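Local coordinates for periplasmic cell division protein (SufI) (Aquifex aeolicus, PDB 6SYY) that acts as a multicopper oxidase, probably oxidising its substrates at one copper and passing the electrons to dioxygen at a cluster of three more, at residues Pro202-Phe210 and Phe226-Leu235; His497-His508 and Met519-Ala527. All blocks are in the same frame, centred on the assembly; numbering follows the deposited sequence. Where two conformers were deposited one is given.

Interaction 1: residues Pro202-Phe210 and Phe226-Leu235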
loop_
_atom_site.group_PDB
_atom_site.type_symbol
_atom_site.label_atom_id
_atom_site.label_comp_id
_atom_site.label_asym_id
_atom_site.label_seq_id
_atom_site.Cartn_x
_atom_site.Cartn_y
_atom_site.Cartn_z
ATOM N N PRO A 202 1.249 12.356 4.977
ATOM C CA PRO A 202 1.562 10.968 4.627
ATOM C C PRO A 202 2.577 10.386 5.595
ATOM O O PRO A 202 3.503 11.066 6.038
ATOM C CB PRO A 202 2.149 11.081 3.213
ATOM C CG PRO A 202 2.748 12.443 3.176
ATOM C CD PRO A 202 1.879 13.317 4.052
ATOM N N LEU A 203 2.397 9.107 5.919
ATOM C CA LEU A 203 3.348 8.370 6.750
ATOM C C LEU A 203 3.669 7.072 6.013
ATOM O O LEU A 203 3.016 6.044 6.212
ATOM C CB LEU A 203 2.798 8.119 8.154
ATOM C CG LEU A 203 2.401 9.333 9.007
ATOM C CD1 LEU A 203 1.926 8.874 10.370
ATOM C CD2 LEU A 203 3.547 10.320 9.155
ATOM N N ILE A 204 4.674 7.130 5.144
ATOM C CA ILE A 204 5.136 5.963 4.405
ATOM C C ILE A 204 6.147 5.254 5.301
ATOM O O ILE A 204 7.305 5.666 5.400
ATOM C CB ILE A 204 5.729 6.352 3.051
ATOM C CG1 ILE A 204 4.662 7.060 2.205
ATOM C CG2 ILE A 204 6.287 5.123 2.337
ATOM C CD1 ILE A 204 5.215 7.984 1.144
ATOM N N ILE A 205 5.704 4.193 5.969
ATOM C CA ILE A 205 6.522 3.507 6.964
ATOM C C ILE A 205 7.285 2.371 6.296
ATOM O O ILE A 205 6.697 1.514 5.624
ATOM C CB ILE A 205 5.662 2.991 8.127
ATOM C CG1 ILE A 205 4.821 4.128 8.705
ATOM C CG2 ILE A 205 6.546 2.383 9.206
ATOM C CD1 ILE A 205 3.975 3.714 9.887
ATOM N N GLN A 206 8.600 2.367 6.486
ATOM C CA GLN A 206 9.485 1.395 5.866
ATOM C C GLN A 206 10.587 1.040 6.850
ATOM O O GLN A 206 11.037 1.886 7.626
ATOM C CB GLN A 206 10.106 1.945 4.580
ATOM C CG GLN A 206 9.109 2.400 3.531
ATOM C CD GLN A 206 9.799 2.891 2.278
ATOM O OE1 GLN A 206 9.742 2.246 1.229
ATOM N NE2 GLN A 206 10.468 4.033 2.381
ATOM N N ASP A 207 11.022 -0.214 6.820
ATOM C CA ASP A 207 12.190 -0.628 7.578
ATOM C C ASP A 207 13.322 -0.933 6.612
ATOM O O ASP A 207 13.107 -1.543 5.558
ATOM C CB ASP A 207 11.895 -1.836 8.479
ATOM C CG ASP A 207 11.374 -3.034 7.713
ATOM O OD1 ASP A 207 10.714 -2.847 6.672
ATOM O OD2 ASP A 207 11.617 -4.173 8.169
ATOM N N LYS A 208 14.523 -0.469 6.956
ATOM C CA LYS A 208 15.699 -0.638 6.113
ATOM C C LYS A 208 16.921 -0.872 6.993
ATOM O O LYS A 208 16.911 -0.601 8.196
ATOM C CB LYS A 208 15.913 0.577 5.189
ATOM C CG LYS A 208 14.823 0.725 4.134
ATOM C CD LYS A 208 15.118 1.777 3.069
ATOM C CE LYS A 208 13.991 1.785 2.031
ATOM N NZ LYS A 208 14.053 2.940 1.104
ATOM N N THR A 209 17.979 -1.386 6.372
ATOM C CA THR A 209 19.229 -1.693 7.053
ATOM C C THR A 209 20.372 -0.983 6.342
ATOM O O THR A 209 20.480 -1.055 5.112
ATOM C CB THR A 209 19.473 -3.203 7.082
ATOM O OG1 THR A 209 18.397 -3.846 7.775
ATOM C CG2 THR A 209 20.780 -3.518 7.782
ATOM N N PHE A 210 21.221 -0.306 7.116
ATOM C CA PHE A 210 22.341 0.468 6.596
ATOM C C PHE A 210 23.656 -0.100 7.107
ATOM O O PHE A 210 23.752 -0.515 8.267
ATOM C CB PHE A 210 22.243 1.936 7.015
ATOM C CG PHE A 210 20.999 2.621 6.546
ATOM C CD1 PHE A 210 21.006 3.364 5.378
ATOM C CD2 PHE A 210 19.824 2.529 7.276
ATOM C CE1 PHE A 210 19.866 4.003 4.942
ATOM C CE2 PHE A 210 18.675 3.162 6.843
ATOM C CZ PHE A 210 18.699 3.904 5.672
ATOM N N PHE A 226 12.254 -9.735 3.746
ATOM C CA PHE A 226 13.288 -8.885 4.308
ATOM C C PHE A 226 12.753 -8.122 5.510
ATOM O O PHE A 226 11.626 -7.616 5.492
ATOM C CB PHE A 226 13.819 -7.892 3.272
ATOM C CG PHE A 226 14.801 -6.908 3.845
ATOM C CD1 PHE A 226 16.156 -7.195 3.867
ATOM C CD2 PHE A 226 14.366 -5.707 4.385
ATOM C CE1 PHE A 226 17.057 -6.300 4.410
ATOM C CE2 PHE A 226 15.263 -4.819 4.935
ATOM C CZ PHE A 226 16.610 -5.112 4.941
ATOM N N TRP A 227 13.585 -8.008 6.543
ATOM C CA TRP A 227 13.226 -7.294 7.763
ATOM C C TRP A 227 14.338 -6.316 8.107
ATOM O O TRP A 227 15.478 -6.728 8.346
ATOM C CB TRP A 227 12.976 -8.270 8.916
ATOM C CG TRP A 227 11.839 -9.195 8.637
ATOM C CD1 TRP A 227 11.822 -10.230 7.745
ATOM C CD2 TRP A 227 10.542 -9.163 9.239
ATOM N NE1 TRP A 227 10.595 -10.845 7.757
ATOM C CE2 TRP A 227 9.791 -10.212 8.668
ATOM C CE3 TRP A 227 9.943 -8.354 10.209
ATOM C CZ2 TRP A 227 8.474 -10.472 9.035
ATOM C CZ3 TRP A 227 8.636 -8.613 10.570
ATOM C CH2 TRP A 227 7.915 -9.662 9.986
ATOM N N GLY A 228 14.004 -5.027 8.133
ATOM C CA GLY A 228 14.997 -3.990 8.326
ATOM C C GLY A 228 15.276 -3.683 9.788
ATOM O O GLY A 228 14.421 -3.838 10.655
ATOM N N ASP A 229 16.505 -3.227 10.040
ATOM C CA ASP A 229 16.947 -2.897 11.390
ATOM C C ASP A 229 16.499 -1.501 11.819
ATOM O O ASP A 229 16.321 -1.247 13.016
ATOM C CB ASP A 229 18.472 -3.014 11.464
ATOM C CG ASP A 229 18.998 -2.965 12.881
ATOM O OD1 ASP A 229 18.200 -3.137 13.828
ATOM O OD2 ASP A 229 20.218 -2.753 13.047
ATOM N N THR A 230 16.299 -0.599 10.862
ATOM C CA THR A 230 16.034 0.808 11.124
ATOM C C THR A 230 14.674 1.185 10.550
ATOM O O THR A 230 14.376 0.869 9.395
ATOM C CB THR A 230 17.132 1.677 10.499
ATOM O OG1 THR A 230 18.401 1.326 11.066
ATOM C CG2 THR A 230 16.857 3.152 10.734
ATOM N N ILE A 231 13.856 1.864 11.350
ATOM C CA ILE A 231 12.520 2.265 10.920
ATOM C C ILE A 231 12.582 3.668 10.340
ATOM O O ILE A 231 13.208 4.568 10.911
ATOM C CB ILE A 231 11.520 2.194 12.085
ATOM C CG1 ILE A 231 11.599 0.824 12.752
ATOM C CG2 ILE A 231 10.110 2.451 11.580
ATOM C CD1 ILE A 231 11.216 -0.325 11.832
ATOM N N LEU A 232 11.926 3.857 9.199
ATOM C CA LEU A 232 11.896 5.135 8.510
ATOM C C LEU A 232 10.455 5.525 8.233
ATOM O O LEU A 232 9.598 4.671 7.990
ATOM C CB LEU A 232 12.675 5.094 7.186
ATOM C CG LEU A 232 14.197 4.923 7.213
ATOM C CD1 LEU A 232 14.596 3.492 7.509
ATOM C CD2 LEU A 232 14.784 5.359 5.887
ATOM N N VAL A 233 10.191 6.826 8.286
ATOM C CA VAL A 233 8.923 7.394 7.847
ATOM C C VAL A 233 9.250 8.447 6.803
ATOM O O VAL A 233 9.950 9.423 7.097
ATOM C CB VAL A 233 8.122 7.998 9.009
ATOM C CG1 VAL A 233 6.735 8.383 8.536
ATOM C CG2 VAL A 233 8.045 7.025 10.173
ATOM N N ASN A 234 8.767 8.237 5.580
ATOM C CA ASN A 234 9.081 9.123 4.463
ATOM C C ASN A 234 10.590 9.273 4.298
ATOM O O ASN A 234 11.104 10.369 4.067
ATOM C CB ASN A 234 8.412 10.484 4.646
ATOM C CG ASN A 234 6.935 10.360 4.925
ATOM O OD1 ASN A 234 6.316 9.352 4.587
ATOM N ND2 ASN A 234 6.358 11.386 5.546
ATOM N N LEU A 235 11.302 8.151 4.433
ATOM C CA LEU A 235 12.763 8.106 4.363
ATOM C C LEU A 235 13.414 8.980 5.431
ATOM O O LEU A 235 14.480 9.557 5.204
ATOM C CB LEU A 235 13.280 8.495 2.973
ATOM C CG LEU A 235 13.221 7.414 1.897
ATOM C CD1 LEU A 235 14.013 7.849 0.688
ATOM C CD2 LEU A 235 13.741 6.082 2.428
HETATM O O HOH W 1 10.114 5.512 4.558
HETATM O O HOH W 2 9.936 -5.552 5.838
HETATM O O HOH W 3 18.515 -6.638 7.795
HETATM O O HOH W 4 20.823 -0.349 9.906
#

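Interaction 2: residues His497-His508 and Met519-Ala527. With CU (copper (II) ion), chain C.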
loop_
_atom_site.group_PDB
_atom_site.type_symbol
_atom_site.label_atom_id
_atom_site.label_comp_id
_atom_site.label_asym_id
_atom_site.label_seq_id
_atom_site.Cartn_x
_atom_site.Cartn_y
_atom_site.Cartn_z
ATOM N N HIS A 497 -16.172 -4.496 -14.832
ATOM C CA HIS A 497 -15.233 -3.548 -15.419
ATOM C C HIS A 497 -15.822 -2.949 -16.688
ATOM O O HIS A 497 -16.581 -3.615 -17.403
ATOM C CB HIS A 497 -13.878 -4.205 -15.734
ATOM C CG HIS A 497 -13.931 -5.217 -16.838
ATOM N ND1 HIS A 497 -13.928 -4.867 -18.172
ATOM C CD2 HIS A 497 -13.981 -6.570 -16.806
ATOM C CE1 HIS A 497 -13.976 -5.960 -18.913
ATOM N NE2 HIS A 497 -14.009 -7.007 -18.109
ATOM N N PRO A 498 -15.479 -1.694 -16.998
ATOM C CA PRO A 498 -16.107 -1.012 -18.137
ATOM C C PRO A 498 -15.330 -1.105 -19.443
ATOM O O PRO A 498 -15.506 -0.255 -20.323
ATOM C CB PRO A 498 -16.170 0.439 -17.656
ATOM C CG PRO A 498 -14.920 0.577 -16.838
ATOM C CD PRO A 498 -14.713 -0.758 -16.153
ATOM N N TYR A 499 -14.480 -2.113 -19.591
ATOM C CA TYR A 499 -13.595 -2.218 -20.742
ATOM C C TYR A 499 -14.164 -3.197 -21.760
ATOM O O TYR A 499 -14.947 -4.088 -21.418
ATOM C CB TYR A 499 -12.198 -2.650 -20.292
ATOM C CG TYR A 499 -11.702 -1.853 -19.102
ATOM C CD1 TYR A 499 -11.729 -0.462 -19.111
ATOM C CD2 TYR A 499 -11.235 -2.491 -17.959
ATOM C CE1 TYR A 499 -11.293 0.272 -18.019
ATOM C CE2 TYR A 499 -10.793 -1.764 -16.862
ATOM C CZ TYR A 499 -10.827 -0.386 -16.897
ATOM O OH TYR A 499 -10.390 0.336 -15.810
ATOM N N ASN A 500 -13.771 -3.018 -23.024
ATOM C CA ASN A 500 -14.278 -3.834 -24.123
ATOM C C ASN A 500 -13.376 -5.020 -24.459
ATOM O O ASN A 500 -13.539 -5.623 -25.525
ATOM C CB ASN A 500 -14.505 -2.971 -25.376
ATOM C CG ASN A 500 -13.233 -2.294 -25.887
ATOM O OD1 ASN A 500 -12.116 -2.632 -25.491
ATOM N ND2 ASN A 500 -13.409 -1.334 -26.790
ATOM N N GLU A 501 -12.437 -5.362 -23.579
ATOM C CA GLU A 501 -11.547 -6.499 -23.768
ATOM C C GLU A 501 -11.424 -7.261 -22.458
ATOM O O GLU A 501 -11.615 -6.706 -21.375
ATOM C CB GLU A 501 -10.147 -6.071 -24.231
ATOM C CG GLU A 501 -10.030 -5.713 -25.693
ATOM C CD GLU A 501 -8.585 -5.547 -26.118
ATOM O OE1 GLU A 501 -7.739 -5.251 -25.246
ATOM O OE2 GLU A 501 -8.291 -5.723 -27.320
ATOM N N HIS A 502 -11.089 -8.546 -22.566
ATOM C CA HIS A 502 -10.816 -9.331 -21.374
ATOM C C HIS A 502 -9.606 -8.757 -20.639
ATOM O O HIS A 502 -8.771 -8.055 -21.215
ATOM C CB HIS A 502 -10.578 -10.798 -21.733
ATOM C CG HIS A 502 -9.317 -11.036 -22.504
ATOM N ND1 HIS A 502 -9.264 -10.976 -23.881
ATOM C CD2 HIS A 502 -8.065 -11.341 -22.092
ATOM C CE1 HIS A 502 -8.030 -11.232 -24.282
ATOM N NE2 HIS A 502 -7.283 -11.458 -23.216
ATOM N N GLN A 503 -9.522 -9.065 -19.348
ATOM C CA GLN A 503 -8.518 -8.487 -18.465
ATOM C C GLN A 503 -7.694 -9.587 -17.815
ATOM O O GLN A 503 -8.229 -10.625 -17.417
ATOM C CB GLN A 503 -9.174 -7.623 -17.382
ATOM C CG GLN A 503 -9.979 -6.464 -17.930
ATOM C CD GLN A 503 -9.114 -5.472 -18.672
ATOM O OE1 GLN A 503 -8.067 -5.053 -18.177
ATOM N NE2 GLN A 503 -9.539 -5.098 -19.874
ATOM N N ILE A 504 -6.392 -9.349 -17.705
ATOM C CA ILE A 504 -5.472 -10.256 -17.028
ATOM C C ILE A 504 -4.966 -9.538 -15.787
ATOM O O ILE A 504 -4.209 -8.564 -15.886
ATOM C CB ILE A 504 -4.312 -10.683 -17.932
ATOM C CG1 ILE A 504 -4.853 -11.348 -19.197
ATOM C CG2 ILE A 504 -3.382 -11.613 -17.177
ATOM C CD1 ILE A 504 -5.793 -12.512 -18.922
ATOM N N TYR A 505 -5.376 -10.018 -14.621
ATOM C CA TYR A 505 -5.036 -9.379 -13.363
ATOM C C TYR A 505 -4.233 -10.338 -12.498
ATOM O O TYR A 505 -4.390 -11.557 -12.584
ATOM C CB TYR A 505 -6.295 -8.918 -12.630
ATOM C CG TYR A 505 -6.976 -7.736 -13.283
ATOM C CD1 TYR A 505 -6.238 -6.632 -13.703
ATOM C CD2 TYR A 505 -8.352 -7.722 -13.485
ATOM C CE1 TYR A 505 -6.852 -5.545 -14.296
ATOM C CE2 TYR A 505 -8.974 -6.641 -14.080
ATOM C CZ TYR A 505 -8.220 -5.556 -14.485
ATOM O OH TYR A 505 -8.834 -4.475 -15.079
ATOM N N LEU A 506 -3.359 -9.775 -11.674
ATOM C CA LEU A 506 -2.531 -10.566 -10.780
ATOM C C LEU A 506 -3.262 -10.868 -9.480
ATOM O O LEU A 506 -4.139 -10.116 -9.041
ATOM C CB LEU A 506 -1.227 -9.837 -10.467
ATOM C CG LEU A 506 -0.244 -9.697 -11.621
ATOM C CD1 LEU A 506 0.948 -8.891 -11.164
ATOM C CD2 LEU A 506 0.185 -11.069 -12.103
ATOM N N LEU A 507 -2.899 -11.996 -8.877
ATOM C CA LEU A 507 -3.234 -12.316 -7.493
ATOM C C LEU A 507 -1.954 -12.823 -6.851
ATOM O O LEU A 507 -1.357 -13.788 -7.340
ATOM C CB LEU A 507 -4.354 -13.358 -7.407
ATOM C CG LEU A 507 -4.866 -13.817 -6.037
ATOM C CD1 LEU A 507 -6.293 -14.321 -6.156
ATOM C CD2 LEU A 507 -3.994 -14.912 -5.445
ATOM N N HIS A 508 -1.520 -12.169 -5.776
ATOM C CA HIS A 508 -0.203 -12.461 -5.233
ATOM C C HIS A 508 -0.124 -12.000 -3.786
ATOM O O HIS A 508 -0.890 -11.143 -3.339
ATOM C CB HIS A 508 0.905 -11.796 -6.064
ATOM C CG HIS A 508 0.904 -10.298 -5.999
ATOM N ND1 HIS A 508 1.738 -9.590 -5.159
ATOM C CD2 HIS A 508 0.174 -9.375 -6.669
ATOM C CE1 HIS A 508 1.518 -8.295 -5.313
ATOM N NE2 HIS A 508 0.574 -8.139 -6.224
ATOM N N MET A 519 5.074 -16.410 -5.488
ATOM C CA MET A 519 3.739 -16.434 -4.906
ATOM C C MET A 519 2.834 -15.460 -5.645
ATOM O O MET A 519 2.407 -14.452 -5.079
ATOM C CB MET A 519 3.816 -16.092 -3.417
ATOM C CG MET A 519 2.598 -16.506 -2.625
ATOM S SD MET A 519 2.907 -16.569 -0.852
ATOM C CE MET A 519 1.338 -17.223 -0.279
ATOM N N MET A 520 2.534 -15.762 -6.905
ATOM C CA MET A 520 1.842 -14.837 -7.792
ATOM C C MET A 520 1.253 -15.632 -8.948
ATOM O O MET A 520 1.929 -16.502 -9.504
ATOM C CB MET A 520 2.827 -13.768 -8.292
ATOM C CG MET A 520 2.377 -12.949 -9.474
ATOM S SD MET A 520 3.617 -11.699 -9.882
ATOM C CE MET A 520 5.133 -12.649 -9.788
ATOM N N VAL A 521 -0.007 -15.355 -9.286
ATOM C CA VAL A 521 -0.686 -15.991 -10.412
ATOM C C VAL A 521 -1.492 -14.935 -11.160
ATOM O O VAL A 521 -1.710 -13.825 -10.672
ATOM C CB VAL A 521 -1.621 -17.143 -9.979
ATOM C CG1 VAL A 521 -0.835 -18.296 -9.387
ATOM C CG2 VAL A 521 -2.670 -16.637 -8.998
ATOM N N ASN A 522 -1.936 -15.300 -12.358
ATOM C CA ASN A 522 -2.913 -14.513 -13.094
ATOM C C ASN A 522 -4.310 -15.052 -12.827
ATOM O O ASN A 522 -4.499 -16.240 -12.557
ATOM C CB ASN A 522 -2.661 -14.557 -14.606
ATOM C CG ASN A 522 -1.313 -13.990 -15.013
ATOM O OD1 ASN A 522 -0.852 -12.985 -14.479
ATOM N ND2 ASN A 522 -0.681 -14.635 -15.985
ATOM N N TYR A 523 -5.295 -14.165 -12.911
ATOM C CA TYR A 523 -6.672 -14.571 -13.133
ATOM C C TYR A 523 -7.235 -13.692 -14.243
ATOM O O TYR A 523 -6.653 -12.666 -14.602
ATOM C CB TYR A 523 -7.530 -14.503 -11.853
ATOM C CG TYR A 523 -7.905 -13.114 -11.394
ATOM C CD1 TYR A 523 -9.149 -12.576 -11.698
ATOM C CD2 TYR A 523 -7.024 -12.345 -10.645
ATOM C CE1 TYR A 523 -9.503 -11.303 -11.278
ATOM C CE2 TYR A 523 -7.370 -11.071 -10.216
ATOM C CZ TYR A 523 -8.612 -10.556 -10.537
ATOM O OH TYR A 523 -8.974 -9.295 -10.118
ATOM N N ARG A 524 -8.357 -14.124 -14.808
ATOM C CA ARG A 524 -8.902 -13.504 -16.007
ATOM C C ARG A 524 -10.343 -13.084 -15.768
ATOM O O ARG A 524 -11.114 -13.816 -15.142
ATOM C CB ARG A 524 -8.825 -14.463 -17.198
ATOM C CG ARG A 524 -9.264 -13.875 -18.525
ATOM C CD ARG A 524 -9.256 -14.958 -19.602
ATOM N NE ARG A 524 -9.977 -14.557 -20.806
ATOM C CZ ARG A 524 -9.416 -14.414 -22.002
ATOM N NH1 ARG A 524 -8.119 -14.646 -22.159
ATOM N NH2 ARG A 524 -10.153 -14.045 -23.041
ATOM N N VAL A 525 -10.699 -11.902 -16.262
ATOM C CA VAL A 525 -12.085 -11.446 -16.305
ATOM C C VAL A 525 -12.399 -11.081 -17.749
ATOM O O VAL A 525 -11.721 -10.229 -18.335
ATOM C CB VAL A 525 -12.347 -10.244 -15.383
ATOM C CG1 VAL A 525 -13.838 -9.920 -15.365
ATOM C CG2 VAL A 525 -11.824 -10.516 -13.980
ATOM N N ASN A 526 -13.425 -11.712 -18.317
ATOM C CA ASN A 526 -13.734 -11.514 -19.724
ATOM C C ASN A 526 -14.386 -10.151 -19.946
ATOM O O ASN A 526 -14.687 -9.410 -19.003
ATOM C CB ASN A 526 -14.625 -12.644 -20.234
ATOM C CG ASN A 526 -13.925 -13.989 -20.200
ATOM O OD1 ASN A 526 -12.764 -14.106 -20.596
ATOM N ND2 ASN A 526 -14.618 -15.007 -19.704
ATOM N N ALA A 527 -14.593 -9.823 -21.218
ATOM C CA ALA A 527 -15.083 -8.505 -21.620
ATOM C C ALA A 527 -16.501 -8.233 -21.122
ATOM O O ALA A 527 -17.344 -9.132 -21.092
ATOM C CB ALA A 527 -15.021 -8.367 -23.140
HETATM CU CU CU C . 0.908 -6.343 -7.487
#

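Interaction 1: residues Pro202-Phe210 and Phe226-Leu235
D207 sets CG between its backbone N and carbonyl carbon (chi1 57°), bringing the carboxylate up to the backbone of G228, while N234, with CG anti to its carbonyl carbon (chi1 -52°), lays its amide along P202-I204. Between these two polar ends, strands 202-208 and 230-233 pair antiparallel in the middle cupredoxin-like domain expected of this family. Both ends of the N234 amide are used. ND2 donates to P202 O at 2.9 Å, nearly straight (172°) and in the amide's own plane, though above the plane of the receiving carbonyl; OD1 takes I204 N at 2.8 Å. N234 N also binds I204 O. N234 and L235 have left-handed backbone angles where the chain turns back into strand 236-237, and a water joins I204 O to L235 N. In the middle, Q206 and L232 exchange two backbone hydrogen bonds. At the other end D229 and T230 both face K208 in a classic beta bulge, with T230 N 2.7 Å from K208 O. T209 OG1 accepts D229 N at 3.0 Å, beside the bulge. G228 N meets D207 OD2 from above the carboxylate plane; the modelled 2.5 Å is unusually short, so the exact length is uncertain. L203 CD2 lies 3.8 Å from V233 CG1 in apolar contact, and I231 CD1 is 3.7 Å from CB, the aliphatic part of D207. On the face of Q206, K208 and L232, L232 CD1 lies near K208 CB and at the edge of the F210 ring. D207 OD2 also forms a salt bridge with R259. Chiefly because of that positive charge, the buried carboxylate is likely to stay ionised.

Interaction 2: residues His497-His508 and Met519-Ala527
Y523 rests on Y505 across an antiparallel strand pair, 503-508 with 520-525, in the C-terminal cupredoxin domain. With CG between its backbone N and carbonyl carbon (chi1 74°), Y523 leans over the neighbouring strand: CE2 packs 3.4 Å from Y505 CB, and L506 O lies at the ring edge. The two phenol rings meet obliquely, planes 50° apart, and their hydroxyls go to different partners, Y523 OH to H456 O and Y505 OH to A124 O. At the far end H502 and the R524 guanidinium stack face to face, planes 9° apart; H502 NE2 bonds to N425 O. The extended R524 chain is held at two nitrogens: NE donates to N526 OD1 at 2.8 Å, in the guanidinium plane, and NH1 bonds to N426 OD1. An alanine at R524 is likely to leave N526 OD1 without its donor and the H502 ring without its flat cover on that face. N526 O, in turn, takes H497 NE2 at 2.7 Å. Where the strands approach the metal site, M520 CB packs 3.5 Å from H508 CB, and H508 NE2 binds a copper ion at 2.2 Å, together with H161 and H456.

Interaction 1 closes along the chain before interaction 2 opens; their centres stand 32 Å apart on opposite sides of the chain's centre, with nearest atoms about 12 Å apart. They share no sheet: strand 200-208 also pairs with 247-254, while strand 503-509 lies between 520-525 and 451-455. One connection runs through residues 509-518, which carry C509, H510 and, on helix 512-516, H514: E513 OE1 of that helix accepts F226 N. Interaction 1 approaches the single-copper site of H451, C509 and H514, the W227 side chain lying about 7 Å from that of H514. Interaction 2 reaches both copper centres, with M519, modelled in two conformers, probably beside the single copper and H508 on the three-copper cluster.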